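Local structure of sulfotransferase (Mycobacterium tuberculosis, 2ZQ5) at residues L171-Q176 with K231-L236; R92-T97 with L250-H255; R179-S184 with T206-R211; L99-T104 with A263-L268. The protein probably transfers a sulfuryl group from the donor PAPS to an acceptor molecule, using a sulfotransferase fold related to the P-loop nucleotide-binding proteins. All blocks are in the same frame, centred on the assembly; numbering follows the deposited sequence.

Contact 1: residues L171-Q176 with K231-L236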
loop_
_atom_site.group_PDB
_atom_site.type_symbol
_atom_site.label_atom_id
_atom_site.label_comp_id
_atom_site.label_asym_id
_atom_site.label_seq_id
_atom_site.Cartn_x
_atom_site.Cartn_y
_atom_site.Cartn_z
ATOM N N LEU A 171 -3.035 10.599 -3.872
ATOM C CA LEU A 171 -3.528 9.225 -3.854
ATOM C C LEU A 171 -2.591 8.306 -3.079
ATOM O O LEU A 171 -1.374 8.317 -3.285
ATOM C CB LEU A 171 -3.716 8.707 -5.282
ATOM C CG LEU A 171 -4.677 9.507 -6.171
ATOM C CD1 LEU A 171 -4.861 8.784 -7.492
ATOM C CD2 LEU A 171 -6.022 9.671 -5.477
ATOM N N GLU A 172 -3.175 7.515 -2.187
ATOM C CA GLU A 172 -2.434 6.586 -1.340
ATOM C C GLU A 172 -2.523 5.137 -1.809
ATOM O O GLU A 172 -3.425 4.763 -2.564
ATOM C CB GLU A 172 -2.957 6.662 0.098
ATOM C CG GLU A 172 -2.100 7.456 1.069
ATOM C CD GLU A 172 -0.763 6.794 1.357
ATOM O OE1 GLU A 172 -0.124 7.184 2.354
ATOM O OE2 GLU A 172 -0.343 5.900 0.588
ATOM N N GLU A 173 -1.585 4.329 -1.326
ATOM C CA GLU A 173 -1.530 2.912 -1.654
ATOM C C GLU A 173 -2.477 2.114 -0.764
ATOM O O GLU A 173 -2.821 2.536 0.343
ATOM C CB GLU A 173 -0.110 2.386 -1.482
ATOM C CG GLU A 173 0.905 3.014 -2.413
ATOM C CD GLU A 173 2.271 2.398 -2.238
ATOM O OE1 GLU A 173 2.710 2.280 -1.078
ATOM O OE2 GLU A 173 2.903 2.039 -3.253
ATOM N N CYS A 174 -2.860 0.936 -1.244
ATOM C CA CYS A 174 -3.796 0.079 -0.524
ATOM C C CYS A 174 -3.355 -0.413 0.847
ATOM O O CYS A 174 -4.201 -0.815 1.646
ATOM C CB CYS A 174 -4.175 -1.119 -1.397
ATOM S SG CYS A 174 -4.900 -0.671 -3.001
ATOM N N TRP A 175 -2.055 -0.393 1.140
ATOM C CA TRP A 175 -1.624 -0.856 2.456
ATOM C C TRP A 175 -2.266 -0.007 3.545
ATOM O O TRP A 175 -2.426 -0.465 4.674
ATOM C CB TRP A 175 -0.090 -0.841 2.605
ATOM C CG TRP A 175 0.540 0.514 2.560
ATOM C CD1 TRP A 175 1.076 1.132 1.467
ATOM C CD2 TRP A 175 0.689 1.427 3.654
ATOM N NE1 TRP A 175 1.550 2.376 1.811
ATOM C CE2 TRP A 175 1.325 2.583 3.146
ATOM C CE3 TRP A 175 0.346 1.382 5.011
ATOM C CZ2 TRP A 175 1.626 3.686 3.953
ATOM C CZ3 TRP A 175 0.645 2.483 5.813
ATOM C CH2 TRP A 175 1.280 3.618 5.277
ATOM N N GLN A 176 -2.648 1.224 3.204
ATOM C CA GLN A 176 -3.286 2.101 4.181
ATOM C C GLN A 176 -4.631 1.527 4.614
ATOM O O GLN A 176 -5.130 1.850 5.690
ATOM C CB GLN A 176 -3.462 3.507 3.606
ATOM C CG GLN A 176 -2.180 4.323 3.627
ATOM C CD GLN A 176 -1.972 5.063 4.938
ATOM O OE1 GLN A 176 -2.219 4.529 6.021
ATOM N NE2 GLN A 176 -1.508 6.303 4.844
ATOM N N LYS A 231 -3.434 1.110 -6.228
ATOM C CA LYS A 231 -2.029 0.784 -6.446
ATOM C C LYS A 231 -1.422 0.313 -5.132
ATOM O O LYS A 231 -1.606 0.948 -4.092
ATOM C CB LYS A 231 -1.247 1.987 -6.983
ATOM C CG LYS A 231 0.169 1.628 -7.453
ATOM C CD LYS A 231 1.235 1.850 -6.385
ATOM C CE LYS A 231 1.615 3.321 -6.297
ATOM N NZ LYS A 231 2.894 3.531 -5.556
ATOM N N ASN A 232 -0.702 -0.803 -5.176
ATOM C CA ASN A 232 -0.076 -1.332 -3.970
ATOM C C ASN A 232 0.779 -2.555 -4.267
ATOM O O ASN A 232 0.444 -3.358 -5.135
ATOM C CB ASN A 232 -1.148 -1.728 -2.954
ATOM C CG ASN A 232 -0.604 -1.832 -1.548
ATOM O OD1 ASN A 232 0.031 -0.901 -1.048
ATOM N ND2 ASN A 232 -0.862 -2.961 -0.890
ATOM N N PRO A 233 1.904 -2.709 -3.550
ATOM C CA PRO A 233 2.766 -3.870 -3.776
ATOM C C PRO A 233 2.106 -5.212 -3.408
ATOM O O PRO A 233 2.463 -6.245 -3.961
ATOM C CB PRO A 233 3.974 -3.578 -2.888
ATOM C CG PRO A 233 4.064 -2.087 -2.929
ATOM C CD PRO A 233 2.614 -1.673 -2.773
ATOM N N SER A 234 1.145 -5.200 -2.484
ATOM C CA SER A 234 0.505 -6.448 -2.057
ATOM C C SER A 234 -0.192 -7.211 -3.176
ATOM O O SER A 234 -0.316 -8.432 -3.122
ATOM C CB SER A 234 -0.514 -6.183 -0.943
ATOM O OG SER A 234 -1.667 -5.533 -1.454
ATOM N N HIS A 235 -0.637 -6.494 -4.198
ATOM C CA HIS A 235 -1.346 -7.130 -5.293
ATOM C C HIS A 235 -0.507 -8.182 -6.010
ATOM O O HIS A 235 -1.044 -9.075 -6.661
ATOM C CB HIS A 235 -1.879 -6.038 -6.219
ATOM C CG HIS A 235 -2.787 -5.079 -5.510
ATOM N ND1 HIS A 235 -2.781 -3.720 -5.734
ATOM C CD2 HIS A 235 -3.681 -5.293 -4.517
ATOM C CE1 HIS A 235 -3.628 -3.137 -4.901
ATOM N NE2 HIS A 235 -4.186 -4.070 -4.152
ATOM N N LEU A 236 0.812 -8.095 -5.862
ATOM C CA LEU A 236 1.706 -9.084 -6.464
ATOM C C LEU A 236 1.578 -10.410 -5.719
ATOM O O LEU A 236 1.604 -11.487 -6.325
ATOM C CB LEU A 236 3.163 -8.633 -6.352
ATOM C CG LEU A 236 3.621 -7.441 -7.184
ATOM C CD1 LEU A 236 5.026 -7.035 -6.760
ATOM C CD2 LEU A 236 3.593 -7.808 -8.663
HETATM O O HOH W 1 -4.682 2.539 -3.793
#
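The C-terminal end of strand 227-231, an inner strand of the parallel sheet of the sulfotransferase fold, meets the turn that leads into helix 175-178. Two successive backbone N-H groups of that turn find acceptors at and just past the strand end. Cys174 N donates to Lys231 O at 3.1 Å with an N-H...O angle of 153°, coming in above the carbonyl plane. The next amide, Trp175 N, makes a weak bond to the side-chain oxygen Asn232 OD1, also 3.1 Å. That oxygen sits at the edge of the indole, while Asn232 ND2 donates to Ser234 OG at 2.8 Å, so Ser234 fixes the amide more than the weak Trp175 bond does. Cys174 CB packs against Asn232 CB at 3.5 Å, and Cys174 SG lies at the edge of the His235 imidazole, 3.4 Å from CE1. On the other flank the Glu173 chain, extended beyond CG, crosses obliquely to a Lys231 chain bent at chi2 and chi3. Their tips form a salt bridge, Lys231 NZ to Glu173 OE2 at 2.7 Å, with the ammonium 33° out of the carboxylate plane. Water 1 ties the backbones together, donating to Glu172 O (2.8 Å) and accepting from Lys231 N. Lys231 NZ is also hydrogen-bonded to the hydroxyls of Thr104 and Thr105 at the start of helix 104-111. With a carboxylate and two hydroxyls around it, the buried lysine is probably charged, and its ammonium lies next to the loop that, by family resemblance, probably binds the sulfate donor.

Contact 2: residues R92-T97 with L250-H255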
loop_
_atom_site.group_PDB
_atom_site.type_symbol
_atom_site.label_atom_id
_atom_site.label_comp_id
_atom_site.label_asym_id
_atom_site.label_seq_id
_atom_site.Cartn_x
_atom_site.Cartn_y
_atom_site.Cartn_z
ATOM N N ARG A 92 -15.331 -3.274 -12.726
ATOM C CA ARG A 92 -14.054 -3.287 -13.433
ATOM C C ARG A 92 -13.021 -2.290 -12.910
ATOM O O ARG A 92 -12.571 -1.396 -13.635
ATOM C CB ARG A 92 -14.287 -3.062 -14.933
ATOM C CG ARG A 92 -15.220 -4.091 -15.574
ATOM C CD ARG A 92 -15.304 -3.885 -17.081
ATOM N NE ARG A 92 -14.126 -4.397 -17.780
ATOM C CZ ARG A 92 -13.693 -3.934 -18.948
ATOM N NH1 ARG A 92 -14.335 -2.940 -19.546
ATOM N NH2 ARG A 92 -12.626 -4.468 -19.525
ATOM N N PRO A 93 -12.639 -2.428 -11.632
ATOM C CA PRO A 93 -11.646 -1.531 -11.034
ATOM C C PRO A 93 -10.270 -1.814 -11.623
ATOM O O PRO A 93 -10.005 -2.929 -12.082
ATOM C CB PRO A 93 -11.714 -1.886 -9.549
ATOM C CG PRO A 93 -12.058 -3.364 -9.582
ATOM C CD PRO A 93 -13.143 -3.395 -10.640
ATOM N N ILE A 94 -9.406 -0.805 -11.622
ATOM C CA ILE A 94 -8.047 -0.961 -12.126
ATOM C C ILE A 94 -7.088 -1.056 -10.946
ATOM O O ILE A 94 -7.131 -0.231 -10.028
ATOM C CB ILE A 94 -7.620 0.232 -13.006
ATOM C CG1 ILE A 94 -8.470 0.269 -14.278
ATOM C CG2 ILE A 94 -6.138 0.122 -13.355
ATOM C CD1 ILE A 94 -8.190 1.461 -15.170
ATOM N N PHE A 95 -6.238 -2.078 -10.975
ATOM C CA PHE A 95 -5.239 -2.297 -9.936
ATOM C C PHE A 95 -3.845 -2.206 -10.535
ATOM O O PHE A 95 -3.516 -2.935 -11.473
ATOM C CB PHE A 95 -5.416 -3.681 -9.309
ATOM C CG PHE A 95 -6.559 -3.770 -8.341
ATOM C CD1 PHE A 95 -6.337 -3.633 -6.976
ATOM C CD2 PHE A 95 -7.857 -3.995 -8.790
ATOM C CE1 PHE A 95 -7.395 -3.719 -6.066
ATOM C CE2 PHE A 95 -8.921 -4.083 -7.887
ATOM C CZ PHE A 95 -8.687 -3.944 -6.527
ATOM N N VAL A 96 -3.034 -1.300 -10.002
ATOM C CA VAL A 96 -1.664 -1.141 -10.458
ATOM C C VAL A 96 -0.757 -1.779 -9.414
ATOM O O VAL A 96 -0.972 -1.622 -8.212
ATOM C CB VAL A 96 -1.270 0.350 -10.586
ATOM C CG1 VAL A 96 0.199 0.473 -10.993
ATOM C CG2 VAL A 96 -2.160 1.041 -11.605
ATOM N N THR A 97 0.250 -2.516 -9.865
ATOM C CA THR A 97 1.169 -3.124 -8.922
ATOM C C THR A 97 2.537 -3.298 -9.562
ATOM O O THR A 97 2.695 -3.151 -10.780
ATOM C CB THR A 97 0.623 -4.476 -8.383
ATOM O OG1 THR A 97 1.395 -4.877 -7.246
ATOM C CG2 THR A 97 0.686 -5.562 -9.445
ATOM N N LEU A 250 -9.079 -5.175 -13.580
ATOM C CA LEU A 250 -8.152 -4.890 -14.668
ATOM C C LEU A 250 -6.836 -4.638 -13.944
ATOM O O LEU A 250 -6.704 -3.669 -13.198
ATOM C CB LEU A 250 -8.603 -3.645 -15.435
ATOM C CG LEU A 250 -10.034 -3.719 -15.977
ATOM C CD1 LEU A 250 -10.387 -2.410 -16.661
ATOM C CD2 LEU A 250 -10.160 -4.888 -16.948
ATOM N N VAL A 251 -5.867 -5.519 -14.160
ATOM C CA VAL A 251 -4.585 -5.425 -13.472
ATOM C C VAL A 251 -3.436 -5.002 -14.378
ATOM O O VAL A 251 -3.220 -5.593 -15.436
ATOM C CB VAL A 251 -4.242 -6.780 -12.828
ATOM C CG1 VAL A 251 -2.978 -6.659 -11.996
ATOM C CG2 VAL A 251 -5.404 -7.256 -11.968
ATOM N N VAL A 252 -2.702 -3.980 -13.944
ATOM C CA VAL A 252 -1.556 -3.464 -14.685
ATOM C C VAL A 252 -0.298 -3.640 -13.845
ATOM O O VAL A 252 -0.227 -3.152 -12.717
ATOM C CB VAL A 252 -1.707 -1.955 -14.998
ATOM C CG1 VAL A 252 -0.502 -1.465 -15.788
ATOM C CG2 VAL A 252 -2.989 -1.707 -15.770
ATOM N N GLN A 253 0.688 -4.337 -14.398
ATOM C CA GLN A 253 1.948 -4.562 -13.700
ATOM C C GLN A 253 3.082 -3.812 -14.386
ATOM O O GLN A 253 3.247 -3.897 -15.605
ATOM C CB GLN A 253 2.290 -6.052 -13.659
ATOM C CG GLN A 253 3.628 -6.341 -12.985
ATOM C CD GLN A 253 3.978 -7.811 -12.985
ATOM O OE1 GLN A 253 3.648 -8.537 -13.920
ATOM N NE2 GLN A 253 4.667 -8.256 -11.939
ATOM N N THR A 254 3.859 -3.079 -13.598
ATOM C CA THR A 254 4.991 -2.341 -14.136
ATOM C C THR A 254 6.219 -3.240 -14.079
ATOM O O THR A 254 6.321 -4.120 -13.222
ATOM C CB THR A 254 5.257 -1.056 -13.333
ATOM O OG1 THR A 254 5.387 -1.379 -11.943
ATOM C CG2 THR A 254 4.121 -0.067 -13.526
ATOM N N HIS A 255 7.154 -3.014 -14.994
ATOM C CA HIS A 255 8.363 -3.821 -15.064
ATOM C C HIS A 255 9.614 -2.985 -15.265
ATOM O O HIS A 255 9.598 -1.974 -15.966
ATOM C CB HIS A 255 8.266 -4.811 -16.226
ATOM C CG HIS A 255 7.172 -5.819 -16.076
ATOM N ND1 HIS A 255 7.318 -6.968 -15.329
ATOM C CD2 HIS A 255 5.913 -5.848 -16.573
ATOM C CE1 HIS A 255 6.195 -7.663 -15.374
ATOM N NE2 HIS A 255 5.327 -7.005 -16.121
#
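Arg92 turns its guanidinium back over Leu250: the isobutyl methyl CD1 lies against one face, offset toward the rim, and CD2 is 3.6 Å from Arg92 NH2, which hydrogen-bonds to Phe335 O. At Pro93 the pairing begins, its O accepting from Leu250 N at 2.9 Å. Ile94 packs CG1 on Leu250 CD1 (4.1 Å), and its CA makes a CA-H...O contact to Leu250 O at 3.2 Å. Phe95 faces the other strand with both its polar backbone atoms, N donating to Leu250 O and O accepting from Val252 N, each 2.8 Å and almost straight. This is the parallel pairing of neighbouring strands in the central sheet of the P-loop-like alpha/beta fold, the short axes 19° apart. Ile94, Val96, Leu250 and Val252 share one face, where Ile94 and Val96 touch helix 104-111; Phe95, Thr97, Val251 and Gln253 share the other, where Val251 and Gln253 meet helix 282-304. Val96 CA repeats the CA-H...O contact, to Val252 O at 3.3 Å. Thr97 again bonds twice, N to Val252 O and O from Thr254 N, each 3.0 Å, while its OG1, anti to the backbone N, bonds to Asn232 O, just beyond the adjacent strand 227-231.

Contact 3: residues R179-S184 with T206-R211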
loop_
_atom_site.group_PDB
_atom_site.type_symbol
_atom_site.label_atom_id
_atom_site.label_comp_id
_atom_site.label_asym_id
_atom_site.label_seq_id
_atom_site.Cartn_x
_atom_site.Cartn_y
_atom_site.Cartn_z
ATOM N N ARG A 179 -3.772 -2.476 6.253
ATOM C CA ARG A 179 -3.172 -2.466 7.583
ATOM C C ARG A 179 -4.250 -2.695 8.641
ATOM O O ARG A 179 -3.955 -3.145 9.744
ATOM C CB ARG A 179 -2.461 -1.133 7.854
ATOM C CG ARG A 179 -3.397 0.064 7.863
ATOM C CD ARG A 179 -2.708 1.377 8.216
ATOM N NE ARG A 179 -3.644 2.483 8.030
ATOM C CZ ARG A 179 -3.623 3.628 8.705
ATOM N NH1 ARG A 179 -2.706 3.848 9.639
ATOM N NH2 ARG A 179 -4.531 4.558 8.439
ATOM N N GLN A 180 -5.500 -2.387 8.305
ATOM C CA GLN A 180 -6.597 -2.582 9.252
ATOM C C GLN A 180 -6.711 -4.054 9.652
ATOM O O GLN A 180 -7.162 -4.372 10.757
ATOM C CB GLN A 180 -7.926 -2.110 8.647
ATOM C CG GLN A 180 -8.044 -0.605 8.484
ATOM C CD GLN A 180 -9.445 -0.169 8.092
ATOM O OE1 GLN A 180 -10.407 -0.928 8.232
ATOM N NE2 GLN A 180 -9.570 1.062 7.612
ATOM N N SER A 181 -6.292 -4.938 8.746
ATOM C CA SER A 181 -6.323 -6.387 8.961
ATOM C C SER A 181 -4.949 -6.917 9.368
ATOM O O SER A 181 -4.776 -8.123 9.571
ATOM C CB SER A 181 -6.741 -7.102 7.673
ATOM O OG SER A 181 -7.982 -6.631 7.185
ATOM N N LEU A 182 -3.980 -6.017 9.480
ATOM C CA LEU A 182 -2.607 -6.377 9.821
ATOM C C LEU A 182 -2.012 -7.396 8.845
ATOM O O LEU A 182 -1.168 -8.211 9.221
ATOM C CB LEU A 182 -2.499 -6.888 11.268
ATOM C CG LEU A 182 -2.514 -5.841 12.399
ATOM C CD1 LEU A 182 -1.545 -4.703 12.079
ATOM C CD2 LEU A 182 -3.917 -5.296 12.584
ATOM N N HIS A 183 -2.479 -7.345 7.598
ATOM C CA HIS A 183 -1.971 -8.198 6.517
ATOM C C HIS A 183 -1.384 -7.217 5.510
ATOM O O HIS A 183 -2.120 -6.546 4.781
ATOM C CB HIS A 183 -3.092 -9.002 5.844
ATOM C CG HIS A 183 -3.531 -10.208 6.617
ATOM N ND1 HIS A 183 -4.202 -10.124 7.817
ATOM C CD2 HIS A 183 -3.416 -11.531 6.344
ATOM C CE1 HIS A 183 -4.485 -11.339 8.249
ATOM N NE2 HIS A 183 -4.019 -12.212 7.373
ATOM N N SER A 184 -0.061 -7.129 5.463
ATOM C CA SER A 184 0.596 -6.182 4.569
ATOM C C SER A 184 2.058 -6.533 4.349
ATOM O O SER A 184 2.736 -6.977 5.275
ATOM C CB SER A 184 0.495 -4.775 5.170
ATOM O OG SER A 184 1.220 -3.828 4.405
ATOM N N THR A 206 -7.857 -13.420 1.054
ATOM C CA THR A 206 -9.234 -13.088 0.714
ATOM C C THR A 206 -10.006 -12.281 1.756
ATOM O O THR A 206 -10.618 -11.275 1.419
ATOM C CB THR A 206 -10.027 -14.346 0.321
ATOM O OG1 THR A 206 -9.299 -15.062 -0.687
ATOM C CG2 THR A 206 -11.383 -13.954 -0.256
ATOM N N PRO A 207 -9.982 -12.690 3.033
ATOM C CA PRO A 207 -10.729 -11.904 4.020
ATOM C C PRO A 207 -10.258 -10.452 4.082
ATOM O O PRO A 207 -11.063 -9.538 4.254
ATOM C CB PRO A 207 -10.480 -12.657 5.325
ATOM C CG PRO A 207 -10.304 -14.077 4.860
ATOM C CD PRO A 207 -9.433 -13.915 3.639
ATOM N N SER A 208 -8.953 -10.244 3.934
ATOM C CA SER A 208 -8.395 -8.894 3.964
ATOM C C SER A 208 -8.844 -8.094 2.748
ATOM O O SER A 208 -9.115 -6.899 2.853
ATOM C CB SER A 208 -6.867 -8.938 4.015
ATOM O OG SER A 208 -6.415 -9.419 5.267
ATOM N N TYR A 209 -8.918 -8.740 1.589
ATOM C CA TYR A 209 -9.362 -8.025 0.399
ATOM C C TYR A 209 -10.858 -7.753 0.446
ATOM O O TYR A 209 -11.330 -6.761 -0.103
ATOM C CB TYR A 209 -8.966 -8.780 -0.874
ATOM C CG TYR A 209 -7.582 -8.395 -1.347
ATOM C CD1 TYR A 209 -6.450 -8.721 -0.597
ATOM C CD2 TYR A 209 -7.408 -7.643 -2.508
ATOM C CE1 TYR A 209 -5.181 -8.305 -0.985
ATOM C CE2 TYR A 209 -6.137 -7.220 -2.912
ATOM C CZ TYR A 209 -5.031 -7.554 -2.143
ATOM O OH TYR A 209 -3.774 -7.134 -2.515
ATOM N N CYS A 210 -11.608 -8.624 1.109
ATOM C CA CYS A 210 -13.036 -8.401 1.246
ATOM C C CYS A 210 -13.246 -7.135 2.080
ATOM O O CYS A 210 -14.150 -6.338 1.805
ATOM C CB CYS A 210 -13.687 -9.607 1.917
ATOM S SG CYS A 210 -13.958 -10.989 0.785
ATOM N N ARG A 211 -12.405 -6.937 3.091
ATOM C CA ARG A 211 -12.518 -5.743 3.921
ATOM C C ARG A 211 -12.101 -4.520 3.095
ATOM O O ARG A 211 -12.694 -3.443 3.204
ATOM C CB ARG A 211 -11.641 -5.871 5.168
ATOM C CG ARG A 211 -11.899 -4.769 6.177
ATOM C CD ARG A 211 -10.885 -4.756 7.303
ATOM N NE ARG A 211 -11.151 -3.639 8.206
ATOM C CZ ARG A 211 -12.047 -3.668 9.188
ATOM N NH1 ARG A 211 -12.759 -4.764 9.416
ATOM N NH2 ARG A 211 -12.256 -2.583 9.923
HETATM O O HOH W 2 -8.154 -5.157 4.856
#
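One face of the His183 imidazole carries Ser208 OG, 3.2 Å above the ring plane and displaced toward the rim, and at the ring edge ND1 donates to Ser181 O at 2.7 Å, which fixes the rotation of the ring. The Arg211 guanidinium is met at its edge by the amide oxygen of Gln180, the two planes 68° apart. Both groups belong to the helical part of the sulfotransferase fold, where the 3-10 turn 179-181 packs on the first turns of helix 206-219. Arg211 is extended from CG to NE and grips Gln180 OE1 side-on with two nitrogens: NE at 2.8 Å, on a lone pair in the carbonyl plane, and NH2 at 3.0 Å with a more bent N-H...O angle of 139°. Gln180 crosses it at about a right angle, and its NE2 bonds to Ser75 OG on helix 55-81, so both ends of the amide are used. Between these two pairs Ser181 touches both partners, CB 3.4 Å from Ser208 OG and OG 3.5 Å from Arg211 CD. The Ser181 hydroxyl also hydrogen-bonds to Asp34. Water 2 bridges the segments, donating to Ser181 OG and to Ser208 O, each at 2.8 Å.

Contact 4: residues L99-T104 with A263-L268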
loop_
_atom_site.group_PDB
_atom_site.type_symbol
_atom_site.label_atom_id
_atom_site.label_comp_id
_atom_site.label_asym_id
_atom_site.label_seq_id
_atom_site.Cartn_x
_atom_site.Cartn_y
_atom_site.Cartn_z
ATOM N N LEU A 99 7.097 -3.389 -8.243
ATOM C CA LEU A 99 8.047 -2.945 -7.228
ATOM C C LEU A 99 8.156 -1.434 -7.177
ATOM O O LEU A 99 7.787 -0.736 -8.120
ATOM C CB LEU A 99 9.439 -3.514 -7.510
ATOM C CG LEU A 99 9.777 -4.919 -7.012
ATOM C CD1 LEU A 99 8.724 -5.920 -7.445
ATOM C CD2 LEU A 99 11.151 -5.309 -7.550
ATOM N N VAL A 100 8.663 -0.926 -6.061
ATOM C CA VAL A 100 8.862 0.505 -5.946
ATOM C C VAL A 100 9.975 0.790 -6.957
ATOM O O VAL A 100 10.785 -0.094 -7.252
ATOM C CB VAL A 100 9.315 0.902 -4.521
ATOM C CG1 VAL A 100 10.631 0.230 -4.186
ATOM C CG2 VAL A 100 9.443 2.413 -4.416
ATOM N N ARG A 101 9.992 2.001 -7.500
ATOM C CA ARG A 101 10.990 2.418 -8.486
ATOM C C ARG A 101 10.750 1.838 -9.884
ATOM O O ARG A 101 11.669 1.799 -10.704
ATOM C CB ARG A 101 12.406 2.040 -8.024
ATOM C CG ARG A 101 12.796 2.558 -6.647
ATOM C CD ARG A 101 12.730 4.072 -6.555
ATOM N NE ARG A 101 13.205 4.541 -5.255
ATOM C CZ ARG A 101 13.038 5.775 -4.792
ATOM N NH1 ARG A 101 12.401 6.681 -5.522
ATOM N NH2 ARG A 101 13.511 6.105 -3.598
ATOM N N THR A 102 9.528 1.384 -10.160
ATOM C CA THR A 102 9.214 0.835 -11.483
ATOM C C THR A 102 8.127 1.631 -12.202
ATOM O O THR A 102 7.659 1.230 -13.269
ATOM C CB THR A 102 8.761 -0.645 -11.417
ATOM O OG1 THR A 102 7.532 -0.749 -10.685
ATOM C CG2 THR A 102 9.823 -1.497 -10.748
ATOM N N GLY A 103 7.721 2.749 -11.608
ATOM C CA GLY A 103 6.711 3.589 -12.230
ATOM C C GLY A 103 5.281 3.433 -11.746
ATOM O O GLY A 103 4.369 4.009 -12.338
ATOM N N THR A 104 5.067 2.678 -10.675
ATOM C CA THR A 104 3.704 2.491 -10.179
ATOM C C THR A 104 3.064 3.801 -9.727
ATOM O O THR A 104 1.874 4.021 -9.949
ATOM C CB THR A 104 3.640 1.489 -9.003
ATOM O OG1 THR A 104 4.411 1.983 -7.902
ATOM C CG2 THR A 104 4.151 0.122 -9.436
ATOM N N ALA A 263 19.505 -1.600 -5.425
ATOM C CA ALA A 263 20.257 -0.739 -4.514
ATOM C C ALA A 263 19.400 0.441 -4.063
ATOM O O ALA A 263 19.385 0.793 -2.883
ATOM C CB ALA A 263 21.533 -0.238 -5.186
ATOM N N SER A 264 18.679 1.039 -5.009
ATOM C CA SER A 264 17.816 2.181 -4.721
ATOM C C SER A 264 16.710 1.784 -3.746
ATOM O O SER A 264 16.367 2.543 -2.838
ATOM C CB SER A 264 17.198 2.707 -6.019
ATOM O OG SER A 264 16.339 3.808 -5.772
ATOM N N MET A 265 16.158 0.592 -3.940
ATOM C CA MET A 265 15.100 0.085 -3.075
ATOM C C MET A 265 15.612 -0.063 -1.647
ATOM O O MET A 265 14.935 0.314 -0.687
ATOM C CB MET A 265 14.607 -1.268 -3.591
ATOM C CG MET A 265 13.923 -1.197 -4.947
ATOM S SD MET A 265 13.708 -2.822 -5.697
ATOM C CE MET A 265 12.654 -3.598 -4.500
ATOM N N CYS A 266 16.815 -0.613 -1.511
ATOM C CA CYS A 266 17.409 -0.807 -0.196
ATOM C C CYS A 266 17.770 0.521 0.461
ATOM O O CYS A 266 17.597 0.689 1.667
ATOM C CB CYS A 266 18.653 -1.690 -0.309
ATOM S SG CYS A 266 18.303 -3.411 -0.759
ATOM N N SER A 267 18.270 1.460 -0.338
ATOM C CA SER A 267 18.643 2.773 0.169
ATOM C C SER A 267 17.410 3.499 0.698
ATOM O O SER A 267 17.473 4.179 1.722
ATOM C CB SER A 267 19.305 3.593 -0.939
ATOM O OG SER A 267 19.716 4.863 -0.462
ATOM N N LEU A 268 16.285 3.352 0.004
ATOM C CA LEU A 268 15.050 3.993 0.445
ATOM C C LEU A 268 14.639 3.429 1.803
ATOM O O LEU A 268 14.289 4.175 2.718
ATOM C CB LEU A 268 13.927 3.756 -0.568
ATOM C CG LEU A 268 12.525 4.204 -0.139
ATOM C CD1 LEU A 268 12.521 5.693 0.149
ATOM C CD2 LEU A 268 11.523 3.872 -1.233
#
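A type II beta turn from Leu99 to Thr102 lays its outer corner against helix 262-272, Val100 and Met265 being the closest pair of CA atoms at 6.9 Å, and Arg101 holds the positive phi (75°) of the turn's third position. Thr102 OG1 closes the turn from within, donating to Leu99 O at 2.6 Å along a lone pair, beside a weak backbone bond from Thr102 N. Across the contact the grip is largely apolar. Met265 CG lies 3.7 Å from Val100 CG1, the two side chains running past each other in opposite directions; the bend at chi3 (62°) then carries the methyl CE to Leu99 CD2 at 3.8 Å. The other branch of Val100, CG2, touches Leu268 CD2 at 4.1 Å. Arg101 bends at chi2 and crosses Leu268 obliquely, with NH2 3.8 Å from CD2. Its NE comes within 3.3 Å of Ser264 OG, but the angle is too poor for a hydrogen bond. Segment 99-104 links strand 94-97 to helix 104-111, the position of the loop that binds the 5'-phosphate of PAPS in sulfotransferases; Gly103 is the helix N-cap, at backbone angles where a CB would jam against Thr102 O, which calls for glycine. Helix 282-304 completes the apolar corner, its Trp293 touching both Leu99 and Met265, while Thr102 OG1 is hydrogen-bonded to Thr254 OG1 on strand 250-255.

Overall arrangement
Contact 2 supplies two strands at the middle of the sheet, and contacts 1 and 4 gather at their C-terminal ends. Contact 1, with its centre about 11 Å from that of contact 2, joins it through Asn232 O and Thr97 OG1, 2.8 Å apart. Contact 4 continues from both strands of contact 2, and Thr254 OG1 lies 2.6 Å from Thr102 OG1. Lys231 of contact 1 reaches Thr104, so contacts 1, 2 and 4 converge on the probable PAPS-phosphate loop. Contact 3 lies on the opposite side of the chain's centre from contact 4, their centres about 24 Å apart, and connects inward through Tyr209 OH, 2.9 Å from Ser234 OG of contact 1.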